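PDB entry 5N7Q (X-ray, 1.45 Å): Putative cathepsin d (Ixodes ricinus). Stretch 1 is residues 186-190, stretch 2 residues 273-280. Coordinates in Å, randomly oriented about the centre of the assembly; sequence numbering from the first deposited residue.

Stretch 1 (186-190) ITYVP
Stretch 2 (273-280) TISGKEFS

Stretch 1 runs as an extended segment, with phi/psi of -100/123 at Thr187, -100/149 at Tyr188, -132/133 at Val189 and -73/142 at Pro190; Ile186 leads into it at -73/134. Stretch 2 is a β-hairpin. Its first strand closes with Thr273 (-102/121) and Ile274 (-136/127), the chain reverses through a type I' turn from Ile274 to Lys277, and the second strand continues through Lys277 (-106/145), Glu278 (-87/132), Phe279 (-119/102) and Ser280 (-90/142). Ser275 (52/37) and Gly276 (79/-3) occupy the turn corners, both with positive phi, which by itself favours glycine, the residue found at Gly276. Two backbone hydrogen bonds clamp the turn: Ile274 N to Lys277 O at 2.9 Å and Lys277 N to Ile274 O at 3.0 Å.

The hairpin meets stretch 1 mainly through its side chains, with no backbone-to-backbone hydrogen bond between the two. The CA atoms of Val189 and Ser275 mark the closest register, 6.0 Å apart, and the contact buries 247 Å² in total.

Its one hydrogen bond across the stretches comes from the turn. Ser275, with chi1 in the m well (-65°), points its CB toward stretch 1 and donates from OG to Tyr188 O at 2.8 Å. The same hydroxyl lies beside the next residue, with Ser275 OG 3.5 Å from Val189 CB. Tyr188 thus takes part through its carbonyl, while its CA-to-CB bond points away from the hairpin, with chi1 -76° (m) and chi2 -74°.

Thr187 and Val189, on the alternate positions of the strand, both have CA-to-CB bonds that point toward the hairpin. Thr187 (chi1 m, -61°) makes the most extensive contact: its CG2 packs 3.8 Å from Ser275 CB and 4.0 Å from Ile274 O, while its OG1 lies 3.4 Å from Lys277 CD. Lys277 starts toward stretch 1, but its chain, t at chi1 to chi3 and p at chi4, carries the amino end away, so it is the aliphatic portion that meets the threonine. Phe279 (chi1 m, -67°; chi2 -88°) presents its ring edge, with CZ 3.8 Å from Thr187 CB and the threonine atom near the ring plane.

Val189, chi1 p at 62°, and Ile274, m at chi1 (-52°) and t at chi2 (171°), form the apolar pair of the contact. Val189 CB approaches Ile274 CG2 to 3.9 Å, a van der Waals separation between two buried residues. The CA-to-CB bond of Ile186 (m, t) points away, and the residue makes no contact with the hairpin.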

# COMPACT_ATOMS: atom_id res chain seq x y z
N ILE A 186 -7.36 -2.77 -19.57
CA ILE A 186 -6.70 -1.84 -18.66
C ILE A 186 -6.95 -0.42 -19.11
O ILE A 186 -6.81 -0.10 -20.30
CB ILE A 186 -5.19 -2.12 -18.61
CG1 ILE A 186 -4.91 -3.49 -17.98
CG2 ILE A 186 -4.49 -1.12 -17.72
CD1 ILE A 186 -3.55 -4.06 -18.32
N THR A 187 -7.31 0.43 -18.14
CA THR A 187 -7.28 1.91 -18.32
C THR A 187 -6.02 2.49 -17.70
O THR A 187 -5.80 2.31 -16.51
CB THR A 187 -8.50 2.53 -17.63
OG1 THR A 187 -9.68 2.01 -18.24
CG2 THR A 187 -8.51 4.04 -17.79
N TYR A 188 -5.23 3.22 -18.50
CA TYR A 188 -4.01 3.84 -18.00
C TYR A 188 -4.23 5.31 -17.71
O TYR A 188 -5.04 5.97 -18.37
CB TYR A 188 -2.87 3.65 -19.00
CG TYR A 188 -2.29 2.25 -18.99
CD1 TYR A 188 -1.48 1.84 -17.95
CD2 TYR A 188 -2.57 1.34 -20.02
CE1 TYR A 188 -0.94 0.56 -17.91
CE2 TYR A 188 -2.04 0.05 -19.99
CZ TYR A 188 -1.21 -0.33 -18.95
OH TYR A 188 -0.67 -1.59 -18.89
N VAL A 189 -3.50 5.81 -16.73
CA VAL A 189 -3.45 7.23 -16.36
C VAL A 189 -1.95 7.58 -16.21
O VAL A 189 -1.19 6.83 -15.59
CB VAL A 189 -4.29 7.54 -15.08
CG1 VAL A 189 -3.78 6.81 -13.86
CG2 VAL A 189 -4.40 9.04 -14.88
N PRO A 190 -1.50 8.68 -16.79
CA PRO A 190 -0.07 9.00 -16.66
C PRO A 190 0.27 9.49 -15.26
O PRO A 190 -0.51 10.24 -14.65
CB PRO A 190 0.15 10.14 -17.66
CG PRO A 190 -1.19 10.69 -17.94
CD PRO A 190 -2.21 9.64 -17.66
N THR A 273 -13.76 8.70 -11.18
CA THR A 273 -13.61 8.79 -12.63
C THR A 273 -12.15 9.09 -12.92
O THR A 273 -11.61 10.10 -12.47
CB THR A 273 -14.53 9.86 -13.23
OG1 THR A 273 -15.90 9.48 -12.99
CG2 THR A 273 -14.28 9.94 -14.76
N ILE A 274 -11.51 8.21 -13.69
CA ILE A 274 -10.08 8.29 -13.96
C ILE A 274 -9.90 8.02 -15.44
O ILE A 274 -10.43 7.05 -15.96
CB ILE A 274 -9.27 7.24 -13.15
CG1 ILE A 274 -9.63 7.32 -11.64
CG2 ILE A 274 -7.79 7.41 -13.41
CD1 ILE A 274 -9.04 6.19 -10.81
N SER A 275 -9.21 8.92 -16.13
CA SER A 275 -9.07 8.86 -17.60
C SER A 275 -10.43 8.72 -18.31
O SER A 275 -10.55 8.02 -19.32
CB SER A 275 -8.08 7.76 -18.00
OG SER A 275 -6.76 8.08 -17.55
N GLY A 276 -11.44 9.39 -17.77
CA GLY A 276 -12.77 9.38 -18.34
C GLY A 276 -13.63 8.18 -18.08
O GLY A 276 -14.79 8.17 -18.49
N LYS A 277 -13.09 7.17 -17.40
CA LYS A 277 -13.82 5.94 -17.10
C LYS A 277 -14.22 5.91 -15.63
O LYS A 277 -13.47 6.35 -14.74
CB LYS A 277 -12.97 4.72 -17.44
CG LYS A 277 -13.71 3.43 -17.18
CD LYS A 277 -13.00 2.22 -17.76
CE LYS A 277 -13.76 0.96 -17.42
NZ LYS A 277 -15.02 0.81 -18.20
N GLU A 278 -15.39 5.34 -15.37
CA GLU A 278 -15.90 5.22 -14.01
C GLU A 278 -15.40 3.95 -13.34
O GLU A 278 -15.51 2.86 -13.89
CB GLU A 278 -17.42 5.23 -13.99
CG GLU A 278 -17.96 6.61 -14.35
CD GLU A 278 -19.44 6.81 -14.08
OE1 GLU A 278 -20.12 5.88 -13.60
OE2 GLU A 278 -19.91 7.93 -14.37
N PHE A 279 -14.90 4.12 -12.12
CA PHE A 279 -14.47 3.02 -11.26
C PHE A 279 -15.35 3.07 -10.00
O PHE A 279 -15.12 3.88 -9.11
CB PHE A 279 -12.97 3.17 -10.94
CG PHE A 279 -12.11 3.01 -12.16
CD1 PHE A 279 -11.66 1.76 -12.54
CD2 PHE A 279 -11.80 4.11 -12.94
CE1 PHE A 279 -10.91 1.60 -13.69
CE2 PHE A 279 -11.05 3.96 -14.09
CZ PHE A 279 -10.60 2.70 -14.46
N SER A 280 -16.33 2.19 -9.97
CA SER A 280 -17.38 2.15 -8.94
C SER A 280 -16.95 1.26 -7.77
O SER A 280 -16.31 0.22 -7.95
CB SER A 280 -18.66 1.63 -9.59
OG SER A 280 -19.76 1.70 -8.69